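Local coordinates for protein endo-1,4-b-d-mannanase (Trichoderma reesei, PDB 1QNR) that probably hydrolyses internal beta-1,4-mannosidic linkages of mannan chains, as an endo-acting mannanase of glycoside hydrolase family 5, at residues T10-D15 with A160-E165; S46-K51 with S330-L335; P109-W114 with T142-Y147. All coordinates share one frame; numbering follows the deposited sequence. Where two conformers were deposited one is given.

Interaction 1 of 3, residues T10-D15 with A160-E165; sequences TQFNID and AIFAWE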
loop_
_atom_site.group_PDB
_atom_site.type_symbol
_atom_site.label_atom_id
_atom_site.label_comp_id
_atom_site.label_asym_id
_atom_site.label_seq_id
_atom_site.Cartn_x
_atom_site.Cartn_y
_atom_site.Cartn_z
ATOM N N THR A 10 16.980 4.758 -10.991
ATOM C CA THR A 10 15.777 5.219 -10.323
ATOM C C THR A 10 14.526 4.487 -10.901
ATOM O O THR A 10 13.396 4.982 -10.793
ATOM C CB THR A 10 15.505 6.724 -10.369
ATOM O OG1 THR A 10 15.702 7.105 -11.743
ATOM C CG2 THR A 10 16.510 7.509 -9.492
ATOM N N GLN A 11 14.792 3.230 -11.226
ATOM C CA GLN A 11 13.750 2.338 -11.746
ATOM C C GLN A 11 13.725 1.045 -10.921
ATOM O O GLN A 11 14.695 0.699 -10.244
ATOM C CB GLN A 11 13.898 1.980 -13.240
ATOM C CG GLN A 11 14.395 3.102 -14.133
ATOM C CD GLN A 11 14.503 2.781 -15.599
ATOM O OE1 GLN A 11 13.481 2.507 -16.238
ATOM N NE2 GLN A 11 15.731 2.815 -16.094
ATOM N N PHE A 12 12.626 0.274 -11.038
ATOM C CA PHE A 12 12.594 -1.036 -10.406
ATOM C C PHE A 12 13.054 -2.176 -11.333
ATOM O O PHE A 12 12.813 -2.105 -12.552
ATOM C CB PHE A 12 11.170 -1.370 -9.867
ATOM C CG PHE A 12 10.749 -0.431 -8.740
ATOM C CD1 PHE A 12 11.203 -0.633 -7.439
ATOM C CD2 PHE A 12 9.940 0.646 -9.009
ATOM C CE1 PHE A 12 10.810 0.232 -6.410
ATOM C CE2 PHE A 12 9.563 1.516 -7.986
ATOM C CZ PHE A 12 10.009 1.358 -6.678
ATOM N N ASN A 13 13.706 -3.173 -10.737
ATOM C CA ASN A 13 14.094 -4.398 -11.456
ATOM C C ASN A 13 13.225 -5.546 -10.918
ATOM O O ASN A 13 13.353 -5.943 -9.762
ATOM C CB ASN A 13 15.603 -4.667 -11.157
ATOM C CG ASN A 13 16.137 -5.879 -11.864
ATOM O OD1 ASN A 13 15.404 -6.799 -12.199
ATOM N ND2 ASN A 13 17.488 -5.965 -12.099
ATOM N N ILE A 14 12.272 -6.001 -11.785
ATOM C CA ILE A 14 11.321 -7.035 -11.371
ATOM C C ILE A 14 11.608 -8.274 -12.240
ATOM O O ILE A 14 11.509 -8.158 -13.495
ATOM C CB ILE A 14 9.861 -6.549 -11.622
ATOM C CG1 ILE A 14 9.585 -5.201 -10.871
ATOM C CG2 ILE A 14 8.824 -7.630 -11.287
ATOM C CD1 ILE A 14 8.224 -4.608 -11.274
ATOM N N ASP A 15 12.026 -9.365 -11.601
ATOM C CA ASP A 15 12.372 -10.609 -12.319
ATOM C C ASP A 15 13.315 -10.342 -13.491
ATOM O O ASP A 15 13.211 -10.960 -14.572
ATOM C CB ASP A 15 11.086 -11.299 -12.780
ATOM C CG ASP A 15 10.268 -11.832 -11.589
ATOM O OD1 ASP A 15 10.852 -12.028 -10.511
ATOM O OD2 ASP A 15 9.066 -12.049 -11.776
ATOM N N ALA A 160 8.203 -13.256 -3.888
ATOM C CA ALA A 160 6.957 -12.547 -4.266
ATOM C C ALA A 160 6.733 -11.274 -3.508
ATOM O O ALA A 160 5.734 -10.619 -3.833
ATOM C CB ALA A 160 5.773 -13.529 -4.063
ATOM N N ILE A 161 7.513 -10.868 -2.525
ATOM C CA ILE A 161 7.320 -9.571 -1.849
ATOM C C ILE A 161 7.988 -8.438 -2.583
ATOM O O ILE A 161 9.227 -8.452 -2.803
ATOM C CB ILE A 161 7.815 -9.656 -0.403
ATOM C CG1 ILE A 161 7.244 -10.887 0.340
ATOM C CG2 ILE A 161 7.521 -8.336 0.357
ATOM C CD1 ILE A 161 5.707 -10.913 0.437
ATOM N N PHE A 162 7.192 -7.472 -3.059
ATOM C CA PHE A 162 7.725 -6.244 -3.692
ATOM C C PHE A 162 8.376 -5.345 -2.636
ATOM O O PHE A 162 9.545 -4.926 -2.727
ATOM C CB PHE A 162 6.640 -5.426 -4.430
ATOM C CG PHE A 162 7.141 -4.281 -5.284
ATOM C CD1 PHE A 162 7.405 -3.035 -4.693
ATOM C CD2 PHE A 162 7.361 -4.401 -6.655
ATOM C CE1 PHE A 162 7.811 -1.917 -5.432
ATOM C CE2 PHE A 162 7.742 -3.326 -7.435
ATOM C CZ PHE A 162 8.033 -2.084 -6.813
ATOM N N ALA A 163 7.609 -5.057 -1.576
ATOM C CA ALA A 163 8.112 -4.246 -0.441
ATOM C C ALA A 163 7.232 -4.458 0.817
ATOM O O ALA A 163 5.991 -4.617 0.702
ATOM C CB ALA A 163 8.064 -2.739 -0.797
ATOM N N TRP A 164 7.892 -4.287 1.966
ATOM C CA TRP A 164 7.151 -4.140 3.252
ATOM C C TRP A 164 6.773 -2.647 3.367
ATOM O O TRP A 164 7.556 -1.760 2.914
ATOM C CB TRP A 164 8.064 -4.517 4.417
ATOM C CG TRP A 164 8.520 -5.964 4.402
ATOM C CD1 TRP A 164 9.797 -6.408 4.320
ATOM C CD2 TRP A 164 7.656 -7.119 4.414
ATOM N NE1 TRP A 164 9.817 -7.798 4.340
ATOM C CE2 TRP A 164 8.505 -8.246 4.320
ATOM C CE3 TRP A 164 6.260 -7.313 4.435
ATOM C CZ2 TRP A 164 8.049 -9.568 4.359
ATOM C CZ3 TRP A 164 5.774 -8.636 4.395
ATOM C CH2 TRP A 164 6.683 -9.724 4.331
ATOM N N GLU A 165 5.622 -2.360 3.960
ATOM C CA GLU A 165 5.131 -0.973 4.075
ATOM C C GLU A 165 4.712 -0.771 5.516
ATOM O O GLU A 165 3.984 -1.540 6.162
ATOM C CB GLU A 165 4.002 -0.776 3.046
ATOM C CG GLU A 165 3.389 0.650 3.088
ATOM C CD GLU A 165 2.598 0.888 1.795
ATOM O OE1 GLU A 165 1.415 0.480 1.788
ATOM O OE2 GLU A 165 3.289 1.360 0.827
#
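Phe12 and Phe162 meet in an edge-to-face pair, with the rim of Phe162 directed at the face of Phe12. The evidence is in the geometry: the ring planes are inclined at 54°, the centroids lie 4.9 Å apart, and Phe162 CZ sits above the middle of the Phe12 ring. The shortest approach is from Phe162 CZ to Phe12 CD1, at 3.5 Å, and Phe12 CE1 is almost as near, at 3.6 Å from the same CZ. Phe162 reaches this point because its CG lies opposite the backbone N (chi1 -171°), which carries the ring away from strand 161-165 toward strand 11-14. Ile14 adds a lighter contact: its CD1 comes to the edge of the Phe162 ring, near its plane, 4.1 Å from CE2. Around the pair, Phe237 makes a second edge-to-face contact with Phe12, Leu199 touches Phe12, and Phe21 meets Phe162. With an alanine in place of Phe12, the tip of Phe162 would probably lose the surface it points into, leaving a gap between the two strands. Strand 11-14 belongs to a small antiparallel sheet and strand 161-165 to the parallel barrel, with Phe162 near its start. The arrangement is consistent with a small N-terminal antiparallel sheet closing the N-terminal end of a TIM barrel.

Interaction 2 of 3, residues S46-K51 with S330-L335; sequences SSSGLK and SNWQCL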
loop_
_atom_site.group_PDB
_atom_site.type_symbol
_atom_site.label_atom_id
_atom_site.label_comp_id
_atom_site.label_asym_id
_atom_site.label_seq_id
_atom_site.Cartn_x
_atom_site.Cartn_y
_atom_site.Cartn_z
ATOM N N SER A 46 -2.806 -10.959 -13.607
ATOM C CA SER A 46 -1.610 -11.321 -14.369
ATOM C C SER A 46 -1.868 -11.308 -15.880
ATOM O O SER A 46 -1.045 -10.753 -16.642
ATOM C CB SER A 46 -1.082 -12.633 -13.856
ATOM O OG SER A 46 -0.034 -13.140 -14.719
ATOM N N SER A 47 -3.001 -11.880 -16.335
ATOM C CA SER A 47 -3.242 -11.852 -17.810
ATOM C C SER A 47 -3.514 -10.463 -18.357
ATOM O O SER A 47 -3.319 -10.131 -19.556
ATOM C CB SER A 47 -4.356 -12.850 -18.164
ATOM O OG SER A 47 -5.578 -12.411 -17.685
ATOM N N SER A 48 -3.931 -9.480 -17.506
ATOM C CA SER A 48 -4.071 -8.082 -17.922
ATOM C C SER A 48 -2.714 -7.388 -18.075
ATOM O O SER A 48 -2.673 -6.272 -18.626
ATOM C CB SER A 48 -4.880 -7.345 -16.801
ATOM O OG SER A 48 -6.225 -7.779 -16.724
ATOM N N GLY A 49 -1.637 -7.982 -17.598
ATOM C CA GLY A 49 -0.306 -7.377 -17.741
ATOM C C GLY A 49 0.196 -6.586 -16.548
ATOM O O GLY A 49 1.231 -5.929 -16.669
ATOM N N LEU A 50 -0.582 -6.601 -15.442
ATOM C CA LEU A 50 -0.157 -5.905 -14.227
ATOM C C LEU A 50 0.881 -6.779 -13.514
ATOM O O LEU A 50 0.774 -8.035 -13.500
ATOM C CB LEU A 50 -1.401 -5.666 -13.339
ATOM C CG LEU A 50 -2.462 -4.736 -13.980
ATOM C CD1 LEU A 50 -3.673 -4.632 -13.032
ATOM C CD2 LEU A 50 -1.931 -3.352 -14.305
ATOM N N LYS A 51 1.803 -6.112 -12.833
ATOM C CA LYS A 51 2.943 -6.898 -12.241
ATOM C C LYS A 51 2.949 -6.857 -10.732
ATOM O O LYS A 51 3.642 -7.707 -10.065
ATOM C CB LYS A 51 4.300 -6.283 -12.714
ATOM C CG LYS A 51 4.593 -6.682 -14.202
ATOM C CD LYS A 51 6.033 -6.165 -14.564
ATOM C CE LYS A 51 6.357 -6.659 -16.001
ATOM N NZ LYS A 51 7.773 -6.214 -16.421
ATOM N N SER A 330 -15.735 -1.744 -19.552
ATOM C CA SER A 330 -15.214 -0.686 -20.392
ATOM C C SER A 330 -14.162 0.161 -19.656
ATOM O O SER A 330 -13.195 0.639 -20.287
ATOM C CB SER A 330 -16.342 0.241 -20.889
ATOM O OG SER A 330 -17.143 0.776 -19.920
ATOM N N ASN A 331 -14.274 0.400 -18.342
ATOM C CA ASN A 331 -13.251 1.123 -17.615
ATOM C C ASN A 331 -11.991 0.246 -17.487
ATOM O O ASN A 331 -10.893 0.848 -17.469
ATOM C CB ASN A 331 -13.764 1.509 -16.219
ATOM C CG ASN A 331 -14.785 2.663 -16.181
ATOM O OD1 ASN A 331 -15.513 2.832 -15.145
ATOM N ND2 ASN A 331 -14.788 3.421 -17.251
ATOM N N TRP A 332 -12.071 -1.071 -17.414
ATOM C CA TRP A 332 -10.850 -1.918 -17.490
ATOM C C TRP A 332 -10.184 -1.688 -18.826
ATOM O O TRP A 332 -8.949 -1.639 -18.904
ATOM C CB TRP A 332 -11.244 -3.378 -17.198
ATOM C CG TRP A 332 -10.189 -4.399 -17.508
ATOM C CD1 TRP A 332 -9.247 -4.924 -16.663
ATOM C CD2 TRP A 332 -9.922 -5.051 -18.780
ATOM N NE1 TRP A 332 -8.402 -5.818 -17.311
ATOM C CE2 TRP A 332 -8.844 -5.922 -18.607
ATOM C CE3 TRP A 332 -10.591 -4.989 -20.028
ATOM C CZ2 TRP A 332 -8.280 -6.705 -19.637
ATOM C CZ3 TRP A 332 -10.073 -5.794 -21.040
ATOM C CH2 TRP A 332 -8.979 -6.624 -20.848
ATOM N N GLN A 333 -10.937 -1.630 -19.958
ATOM C CA GLN A 333 -10.271 -1.411 -21.266
ATOM C C GLN A 333 -9.545 -0.077 -21.204
ATOM O O GLN A 333 -8.387 -0.003 -21.673
ATOM C CB GLN A 333 -11.325 -1.441 -22.412
ATOM C CG GLN A 333 -11.141 -0.957 -23.852
ATOM C CD GLN A 333 -12.184 -0.645 -24.895
ATOM O OE1 GLN A 333 -11.996 -0.312 -26.143
ATOM N NE2 GLN A 333 -13.536 -0.598 -24.687
ATOM N N CYS A 334 -10.192 0.964 -20.752
ATOM C CA CYS A 334 -9.625 2.318 -20.752
ATOM C C CYS A 334 -8.398 2.551 -19.823
ATOM O O CYS A 334 -7.407 3.167 -20.231
ATOM C CB CYS A 334 -10.684 3.328 -20.352
ATOM S SG CYS A 334 -10.155 5.049 -20.256
ATOM N N LEU A 335 -8.511 2.001 -18.604
ATOM C CA LEU A 335 -7.510 2.299 -17.557
ATOM C C LEU A 335 -6.543 1.197 -17.239
ATOM O O LEU A 335 -5.593 1.371 -16.445
ATOM C CB LEU A 335 -8.320 2.663 -16.247
ATOM C CG LEU A 335 -9.110 3.973 -16.384
ATOM C CD1 LEU A 335 -9.971 4.218 -15.128
ATOM C CD2 LEU A 335 -8.211 5.182 -16.683
#
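Trp332 reaches from helix 330-343 to Ser48, and the N-H edge of its indole carries the contact. From CB the chain extends trans to the main-chain nitrogen (chi1 168°), swinging the indole off the helix toward residues 46-51. The five-membered ring then brings CD1 to 4.2 Å from Ser48 OG, only a flanking approach. At NE1 the contact becomes specific: Trp332 NE1 donates a hydrogen bond to Ser48 OG over 3.0 Å, with an N-H...O angle of 156°. The hydroxyl oxygen lies within 5° of the indole plane, so it is met at the ring edge. Beyond NE1 the same oxygen borders the six-membered ring, lying 3.7 Å from both Trp332 CE2 and Trp332 CZ2, while Ser48 CB stays 3.9 Å from Trp332 NE1. The indole is packed further by an edge-to-face contact with Tyr327 and by Lys337, five residues on in the same helix. On the other side, Ser48 directly precedes Gly49, whose positive phi and bonds back into the last turn, among them Gly49 N to Ser46 O at 3.0 Å, form a Schellman motif. Ser48 OG also bonds to His44 O. Since a carbonyl can only accept, that second bond takes the serine's proton, and OG offers the indole N-H its acceptor side. One hydroxyl thus works in both roles, linking the end of helix 35-47 to the C-terminal helix and satisfying a tryptophan N-H on the way.

Interaction 3 of 3, residues P109-W114 with T142-Y147; sequences PFVNNW and TQYRKY. With BMA (beta-D-mannopyranose), chain B.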
loop_
_atom_site.group_PDB
_atom_site.type_symbol
_atom_site.label_atom_id
_atom_site.label_comp_id
_atom_site.label_asym_id
_atom_site.label_seq_id
_atom_site.Cartn_x
_atom_site.Cartn_y
_atom_site.Cartn_z
ATOM N N PRO A 109 1.280 -3.555 3.738
ATOM C CA PRO A 109 1.343 -2.684 4.930
ATOM C C PRO A 109 0.925 -3.427 6.196
ATOM O O PRO A 109 0.048 -4.306 6.189
ATOM C CB PRO A 109 0.331 -1.511 4.605
ATOM C CG PRO A 109 -0.670 -2.226 3.698
ATOM C CD PRO A 109 0.147 -3.195 2.846
ATOM N N PHE A 110 1.517 -3.015 7.366
ATOM C CA PHE A 110 1.333 -3.695 8.645
ATOM C C PHE A 110 0.236 -3.167 9.562
ATOM O O PHE A 110 -0.144 -3.931 10.470
ATOM C CB PHE A 110 2.667 -3.701 9.464
ATOM C CG PHE A 110 3.866 -4.282 8.747
ATOM C CD1 PHE A 110 3.867 -5.631 8.354
ATOM C CD2 PHE A 110 4.990 -3.490 8.508
ATOM C CE1 PHE A 110 4.986 -6.172 7.736
ATOM C CE2 PHE A 110 6.107 -4.055 7.860
ATOM C CZ PHE A 110 6.121 -5.395 7.485
ATOM N N VAL A 111 -0.235 -1.944 9.344
ATOM C CA VAL A 111 -1.297 -1.345 10.203
ATOM C C VAL A 111 -2.033 -0.310 9.325
ATOM O O VAL A 111 -1.471 0.250 8.362
ATOM C CB VAL A 111 -0.697 -0.681 11.473
ATOM C CG1 VAL A 111 0.183 0.522 11.140
ATOM C CG2 VAL A 111 -1.779 -0.333 12.516
ATOM N N ASN A 112 -3.280 -0.020 9.709
ATOM C CA ASN A 112 -4.055 1.055 9.030
ATOM C C ASN A 112 -4.039 2.339 9.904
ATOM O O ASN A 112 -4.248 2.235 11.135
ATOM C CB ASN A 112 -5.516 0.607 8.887
ATOM C CG ASN A 112 -6.235 1.367 7.751
ATOM O OD1 ASN A 112 -5.734 2.314 7.139
ATOM N ND2 ASN A 112 -7.437 0.898 7.404
ATOM N N ASN A 113 -3.863 3.516 9.241
ATOM C CA ASN A 113 -4.081 4.760 10.001
ATOM C C ASN A 113 -5.555 4.846 10.403
ATOM O O ASN A 113 -5.903 5.295 11.517
ATOM C CB ASN A 113 -3.726 5.972 9.119
ATOM C CG ASN A 113 -3.814 7.283 9.893
ATOM O OD1 ASN A 113 -2.930 7.530 10.735
ATOM N ND2 ASN A 113 -4.777 8.160 9.615
ATOM N N TRP A 114 -6.432 4.398 9.517
ATOM C CA TRP A 114 -7.886 4.497 9.713
ATOM C C TRP A 114 -8.492 3.298 10.393
ATOM O O TRP A 114 -7.815 2.254 10.549
ATOM C CB TRP A 114 -8.560 4.710 8.299
ATOM C CG TRP A 114 -7.904 5.829 7.543
ATOM C CD1 TRP A 114 -7.082 5.697 6.429
ATOM C CD2 TRP A 114 -7.922 7.231 7.841
ATOM N NE1 TRP A 114 -6.600 6.925 6.022
ATOM C CE2 TRP A 114 -7.103 7.884 6.873
ATOM C CE3 TRP A 114 -8.463 8.011 8.881
ATOM C CZ2 TRP A 114 -6.900 9.270 6.873
ATOM C CZ3 TRP A 114 -8.287 9.390 8.867
ATOM C CH2 TRP A 114 -7.482 10.006 7.869
ATOM N N THR A 142 5.317 -1.862 21.283
ATOM C CA THR A 142 5.854 -3.188 21.540
ATOM C C THR A 142 5.019 -4.271 20.875
ATOM O O THR A 142 5.532 -5.197 20.197
ATOM C CB THR A 142 5.923 -3.444 23.069
ATOM O OG1 THR A 142 6.921 -2.505 23.552
ATOM C CG2 THR A 142 6.431 -4.853 23.386
ATOM N N GLN A 143 3.678 -4.181 20.930
ATOM C CA GLN A 143 2.816 -5.134 20.223
ATOM C C GLN A 143 2.852 -4.954 18.714
ATOM O O GLN A 143 2.935 -6.002 18.001
ATOM C CB GLN A 143 1.363 -5.090 20.776
ATOM C CG GLN A 143 0.500 -6.213 20.229
ATOM C CD GLN A 143 0.952 -7.611 20.582
ATOM O OE1 GLN A 143 1.497 -7.845 21.685
ATOM N NE2 GLN A 143 0.758 -8.622 19.717
ATOM N N TYR A 144 2.855 -3.741 18.184
ATOM C CA TYR A 144 2.997 -3.506 16.722
ATOM C C TYR A 144 4.274 -4.181 16.222
ATOM O O TYR A 144 4.254 -4.841 15.136
ATOM C CB TYR A 144 2.982 -2.004 16.420
ATOM C CG TYR A 144 3.386 -1.598 15.012
ATOM C CD1 TYR A 144 2.522 -1.766 13.902
ATOM C CD2 TYR A 144 4.619 -0.966 14.795
ATOM C CE1 TYR A 144 2.937 -1.392 12.618
ATOM C CE2 TYR A 144 5.017 -0.547 13.512
ATOM C CZ TYR A 144 4.172 -0.803 12.425
ATOM O OH TYR A 144 4.643 -0.365 11.178
ATOM N N ARG A 145 5.406 -4.000 16.938
ATOM C CA ARG A 145 6.645 -4.642 16.445
ATOM C C ARG A 145 6.592 -6.175 16.570
ATOM O O ARG A 145 7.171 -6.885 15.702
ATOM C CB ARG A 145 7.915 -4.103 17.183
ATOM C CG ARG A 145 8.077 -2.586 16.953
ATOM C CD ARG A 145 9.372 -2.153 17.702
ATOM N NE ARG A 145 9.815 -0.910 17.132
ATOM C CZ ARG A 145 11.011 -0.446 16.867
ATOM N NH1 ARG A 145 10.967 0.801 16.370
ATOM N NH2 ARG A 145 12.163 -1.160 17.078
ATOM N N LYS A 146 5.881 -6.715 17.564
ATOM C CA LYS A 146 5.721 -8.184 17.631
ATOM C C LYS A 146 4.900 -8.647 16.424
ATOM O O LYS A 146 5.211 -9.707 15.829
ATOM C CB LYS A 146 4.990 -8.598 18.925
ATOM C CG LYS A 146 5.812 -8.579 20.196
ATOM C CD LYS A 146 4.985 -9.160 21.373
ATOM C CE LYS A 146 4.758 -10.634 21.230
ATOM N NZ LYS A 146 4.494 -11.332 22.535
ATOM N N TYR A 147 3.899 -7.860 15.995
ATOM C CA TYR A 147 3.110 -8.255 14.782
ATOM C C TYR A 147 3.911 -8.102 13.515
ATOM O O TYR A 147 3.898 -9.034 12.680
ATOM C CB TYR A 147 1.808 -7.333 14.746
ATOM C CG TYR A 147 0.928 -7.791 13.588
ATOM C CD1 TYR A 147 0.271 -9.042 13.686
ATOM C CD2 TYR A 147 0.788 -7.030 12.433
ATOM C CE1 TYR A 147 -0.487 -9.524 12.628
ATOM C CE2 TYR A 147 0.015 -7.517 11.363
ATOM C CZ TYR A 147 -0.548 -8.761 11.459
ATOM O OH TYR A 147 -1.311 -9.276 10.368
HETATM C C1 BMA B . -9.652 10.303 4.626
HETATM C C2 BMA B . -10.539 9.069 4.920
HETATM C C3 BMA B . -9.801 7.783 4.540
HETATM C C4 BMA B . -9.223 7.894 3.136
HETATM C C5 BMA B . -8.408 9.170 2.916
HETATM C C6 BMA B . -8.125 9.426 1.391
HETATM O O2 BMA B . -11.758 9.137 4.165
HETATM O O3 BMA B . -10.597 6.634 4.653
HETATM O O4 BMA B . -8.429 6.719 2.910
HETATM O O5 BMA B . -9.276 10.332 3.212
HETATM O O6 BMA B . -7.235 10.545 1.477
#
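Tyr144 on helix 138-155 approaches both Phe110 and Val111 most closely through CE1, which is 3.7 Å from Val111 CG1 and 3.9 Å from Phe110 CB. The tyrosine side chain crosses each of the two at about a right angle. One turn along the helix, Tyr147 brings CE2 to 3.7 Å from the carbonyl oxygen Phe110 O. Val111 has CG1 placed between its backbone N and carbonyl carbon (chi1 65°), which directs that methyl at the Tyr144 ring. In the next shell both phenols are fixed at their ends, Tyr144 OH bonding to Leu166 O and Tyr147 OH to Gly57 O, while Tyr123 packs against Val111 and Tyr144. Further along the loop, Asn112 OD1 receives a weak bond from Trp114 N, 3.2 Å long. Trp114 lies between two neighbours: Asn113 ND2 is above one face, and a beta-D-mannopyranose lies against the opposite one, its C3 displaced toward the rim and 3.6 Å from Trp114 CE2. Trp114 NE1 bonds to Glu169 OE1, which also bonds to the sugar, as do Glu205 and Trp247. The inner part of this loop is therefore held to the helix mainly by apolar packing of Tyr144, with Tyr147 CE2 against Phe110 O and the phenol hydroxyls paired to carbonyl oxygens, whereas its far end presents a flat indole to the sugar, resembling the aromatic platforms on which glycoside hydrolases often stack sugars.

How the interactions relate
Interaction 1 joins the N-terminal antiparallel sheet to barrel strand 161-165, interaction 2 the end of helix 35-47 to helix 330-343, and interaction 3 the loop after strand 105-109 to helix 138-155, which precedes strand 161-165. Along the chain interactions 1 and 2 interleave, while interaction 3 falls between the segments of each. Interactions 1 and 3, centres about 21 Å apart, meet where strand 161-165 lies beside the end of strand 105-109 and its loop: Glu165 O and Phe110 N probably share a hydrogen bond. Interactions 1 and 2, centres about 20 Å apart, touch through Ile14 and Lys51. Interactions 2 and 3, centres about 32 Å apart, bind outer elements to opposite sides of one barrel.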